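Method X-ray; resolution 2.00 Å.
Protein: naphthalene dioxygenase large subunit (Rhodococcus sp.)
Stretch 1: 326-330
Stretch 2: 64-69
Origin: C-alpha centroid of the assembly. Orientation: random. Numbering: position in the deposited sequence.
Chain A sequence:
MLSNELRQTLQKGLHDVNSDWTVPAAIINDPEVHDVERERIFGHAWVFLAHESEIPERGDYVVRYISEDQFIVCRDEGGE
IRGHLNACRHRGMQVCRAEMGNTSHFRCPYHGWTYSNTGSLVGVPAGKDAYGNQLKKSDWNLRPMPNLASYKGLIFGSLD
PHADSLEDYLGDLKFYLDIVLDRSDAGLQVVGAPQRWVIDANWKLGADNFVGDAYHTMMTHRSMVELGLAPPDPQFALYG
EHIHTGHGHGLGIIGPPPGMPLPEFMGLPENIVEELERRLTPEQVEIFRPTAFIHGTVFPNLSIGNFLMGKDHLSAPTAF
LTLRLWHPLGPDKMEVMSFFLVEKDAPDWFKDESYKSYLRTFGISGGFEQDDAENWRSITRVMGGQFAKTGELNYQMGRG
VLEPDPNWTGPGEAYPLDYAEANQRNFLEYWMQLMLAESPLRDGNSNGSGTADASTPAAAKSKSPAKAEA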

ATOM      1  N   TRP A 326      13.713  18.073   4.102  1.00 11.02           N
ATOM      2  CA  TRP A 326      12.931  17.408   3.082  1.00 11.48           C
ATOM      3  C   TRP A 326      13.550  16.025   3.036  1.00 11.35           C
ATOM      4  O   TRP A 326      14.501  15.785   2.299  1.00 10.90           O
ATOM      5  CB  TRP A 326      13.018  18.140   1.730  1.00 11.10           C
ATOM      6  CG  TRP A 326      12.862  19.597   1.840  1.00 11.39           C
ATOM      7  CD1 TRP A 326      13.843  20.572   1.660  1.00 12.62           C
ATOM      8  CD2 TRP A 326      11.660  20.296   2.187  1.00 10.36           C
ATOM      9  NE1 TRP A 326      13.293  21.814   1.861  1.00 11.10           N
ATOM     10  CE2 TRP A 326      11.955  21.676   2.161  1.00 10.61           C
ATOM     11  CE3 TRP A 326      10.337  19.889   2.489  1.00  8.62           C
ATOM     12  CZ2 TRP A 326      11.003  22.658   2.457  1.00  8.79           C
ATOM     13  CZ3 TRP A 326       9.376  20.889   2.769  1.00 12.06           C
ATOM     14  CH2 TRP A 326       9.736  22.267   2.754  1.00 10.43           C
ATOM     15  N   HIS A 327      13.033  15.127   3.869  1.00 11.55           N
ATOM     16  CA  HIS A 327      13.665  13.812   3.989  1.00 12.91           C
ATOM     17  C   HIS A 327      13.305  12.849   2.835  1.00 12.62           C
ATOM     18  O   HIS A 327      12.144  12.548   2.631  1.00 14.26           O
ATOM     19  CB  HIS A 327      13.375  13.164   5.352  1.00 13.27           C
ATOM     20  CG  HIS A 327      14.142  11.913   5.551  1.00 14.30           C
ATOM     21  ND1 HIS A 327      13.531  10.676   5.640  1.00 16.48           N
ATOM     22  CD2 HIS A 327      15.476  11.688   5.580  1.00  9.53           C
ATOM     23  CE1 HIS A 327      14.461   9.746   5.764  1.00 13.11           C
ATOM     24  NE2 HIS A 327      15.646  10.331   5.702  1.00 13.55           N
ATOM     25  N   PRO A 328      14.292  12.345   2.092  1.00 12.52           N
ATOM     26  CA  PRO A 328      13.997  11.466   0.948  1.00 12.23           C
ATOM     27  C   PRO A 328      13.512  10.034   1.293  1.00 12.62           C
ATOM     28  O   PRO A 328      14.231   9.223   1.944  1.00 12.66           O
ATOM     29  CB  PRO A 328      15.346  11.387   0.207  1.00 11.22           C
ATOM     30  CG  PRO A 328      16.362  11.514   1.290  1.00 11.70           C
ATOM     31  CD  PRO A 328      15.750  12.561   2.267  1.00 11.44           C
ATOM     32  N   LEU A 329      12.327   9.701   0.798  1.00 12.11           N
ATOM     33  CA  LEU A 329      11.727   8.390   1.091  1.00 11.81           C
ATOM     34  C   LEU A 329      11.717   7.536  -0.191  1.00 12.10           C
ATOM     35  O   LEU A 329      11.800   6.311  -0.133  1.00 12.45           O
ATOM     36  CB  LEU A 329      10.311   8.572   1.637  1.00 11.76           C
ATOM     37  CG  LEU A 329      10.157   8.997   3.093  1.00 12.56           C
ATOM     38  CD1 LEU A 329       8.667   9.021   3.470  1.00 13.30           C
ATOM     39  CD2 LEU A 329      10.941   8.032   4.017  1.00 12.85           C
ATOM     40  N   GLY A 330      11.594   8.191  -1.346  1.00 11.74           N
ATOM     41  CA  GLY A 330      11.645   7.499  -2.639  1.00 10.86           C
ATOM     42  C   GLY A 330      11.588   8.582  -3.721  1.00 11.04           C
ATOM     43  O   GLY A 330      11.593   9.804  -3.383  1.00  9.20           O
TER
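Stretch 2, residues 64-69: RYISED

Stretch 2 is the end of a strand, residues 64-66, then a tight turn. It meets stretch 1, itself a strand, around H327 and P328. Its strand runs obliquely to stretch 1, with no backbone-to-backbone hydrogen bond between them. The closest CA pair is P328 and S67, 5.9 Å apart.

R64 is extended and makes no contact. Y65 is also extended, and its CA-to-CB bond points toward stretch 1. Y65 CB lies 3.4 Å from H327 NE2. The end of the side chain leads away. The Y65 and H327 rings form an oblique pair, with centroids 5.4 Å apart and planes at 47°.

The CA-to-CB bond of I66 points away. I66 opens a type II' turn that closes at D69. Backbone hydrogen bonds hold it: I66 N to D69 O at 3.0 Å and D69 N to I66 O at 2.8 Å.

S67 has positive phi (49°), as its position requires. S67 O accepts a weak hydrogen bond from H327 NE2, at 3.0 Å and 130°. S67 OG lies 3.8 Å from P328 CG.

The CA-to-CB bond of E68 points away, but the side-chain end comes nearer. Water 1 O donates to E68 OE2 (2.7 Å) and P328 O (2.9 Å). Water 2 O donates to E68 OE2 (2.8 Å) and L329 O (2.6 Å). D69 makes no contact.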

ATOM      1  N   ARG A  64      17.459  10.064  14.273  1.00 11.05           N
ATOM      2  CA  ARG A  64      17.411  10.846  13.041  1.00 11.40           C
ATOM      3  C   ARG A  64      18.051  10.098  11.884  1.00 11.87           C
ATOM      4  O   ARG A  64      18.570   8.985  12.097  1.00 13.22           O
ATOM      5  CB  ARG A  64      18.014  12.232  13.277  1.00 10.43           C
ATOM      6  CG  ARG A  64      17.273  12.999  14.364  1.00 11.90           C
ATOM      7  CD  ARG A  64      15.884  13.543  13.911  1.00 13.24           C
ATOM      8  NE  ARG A  64      15.057  13.978  15.026  1.00 11.40           N
ATOM      9  CZ  ARG A  64      15.172  15.154  15.659  1.00 13.45           C
ATOM     10  NH1 ARG A  64      16.097  16.056  15.297  1.00  8.57           N
ATOM     11  NH2 ARG A  64      14.365  15.434  16.666  1.00 11.65           N
ATOM     12  N   TYR A  65      18.026  10.666  10.672  1.00 11.54           N
ATOM     13  CA  TYR A  65      18.338   9.871   9.470  1.00 12.53           C
ATOM     14  C   TYR A  65      19.309  10.488   8.483  1.00 12.41           C
ATOM     15  O   TYR A  65      19.367  11.721   8.343  1.00 13.97           O
ATOM     16  CB  TYR A  65      17.045   9.595   8.671  1.00 12.82           C
ATOM     17  CG  TYR A  65      16.053   8.837   9.447  1.00 13.07           C
ATOM     18  CD1 TYR A  65      15.247   9.450  10.387  1.00 14.04           C
ATOM     19  CD2 TYR A  65      15.957   7.448   9.281  1.00 15.32           C
ATOM     20  CE1 TYR A  65      14.318   8.698  11.150  1.00 14.90           C
ATOM     21  CE2 TYR A  65      15.034   6.721   9.986  1.00 16.31           C
ATOM     22  CZ  TYR A  65      14.225   7.346  10.931  1.00 16.95           C
ATOM     23  OH  TYR A  65      13.350   6.563  11.660  1.00 22.18           O
ATOM     24  N   ILE A  66      20.028   9.629   7.780  1.00 12.22           N
ATOM     25  CA  ILE A  66      20.507   9.957   6.446  1.00 12.72           C
ATOM     26  C   ILE A  66      19.910   8.921   5.546  1.00 12.96           C
ATOM     27  O   ILE A  66      20.284   7.737   5.598  1.00 13.72           O
ATOM     28  CB  ILE A  66      22.062  10.032   6.350  1.00 12.35           C
ATOM     29  CG1 ILE A  66      22.596  11.061   7.383  1.00 10.59           C
ATOM     30  CG2 ILE A  66      22.470  10.403   4.941  1.00 13.06           C
ATOM     31  CD1 ILE A  66      24.126  11.245   7.443  1.00 12.10           C
ATOM     32  N   SER A  67      18.940   9.362   4.741  1.00 13.16           N
ATOM     33  CA  SER A  67      18.104   8.470   3.955  1.00 13.02           C
ATOM     34  C   SER A  67      17.559   7.335   4.832  1.00 12.14           C
ATOM     35  O   SER A  67      17.000   7.614   5.860  1.00 11.62           O
ATOM     36  CB  SER A  67      18.824   7.986   2.684  1.00 12.59           C
ATOM     37  OG  SER A  67      19.227   9.133   1.922  1.00 15.13           O
ATOM     38  N   GLU A  68      17.713   6.078   4.428  1.00 12.06           N
ATOM     39  CA  GLU A  68      17.191   4.963   5.197  1.00 12.55           C
ATOM     40  C   GLU A  68      18.067   4.675   6.431  1.00 13.54           C
ATOM     41  O   GLU A  68      17.690   3.855   7.290  1.00 15.88           O
ATOM     42  CB  GLU A  68      17.113   3.677   4.314  1.00 13.10           C
ATOM     43  CG  GLU A  68      16.078   3.684   3.179  1.00 10.48           C
ATOM     44  CD  GLU A  68      16.532   4.449   1.948  1.00 11.72           C
ATOM     45  OE1 GLU A  68      17.726   4.758   1.804  1.00 11.63           O
ATOM     46  OE2 GLU A  68      15.675   4.759   1.101  1.00 12.51           O
ATOM     47  N   ASP A  69      19.263   5.262   6.524  1.00 13.68           N
ATOM     48  CA  ASP A  69      20.096   4.966   7.700  1.00 13.54           C
ATOM     49  C   ASP A  69      19.629   5.728   8.924  1.00 13.59           C
ATOM     50  O   ASP A  69      19.419   6.951   8.874  1.00 12.63           O
ATOM     51  CB  ASP A  69      21.563   5.249   7.476  1.00 13.57           C
ATOM     52  CG  ASP A  69      22.228   4.164   6.674  1.00 14.58           C
ATOM     53  OD1 ASP A  69      22.302   3.007   7.170  1.00 13.36           O
ATOM     54  OD2 ASP A  69      22.671   4.392   5.529  1.00 17.37           O
TER
HETATM   55  O   HOH W   1      15.584   7.269   0.244  1.00 17.94           O
HETATM   56  O   HOH W   2      12.934   4.958   1.742  1.00 21.11           O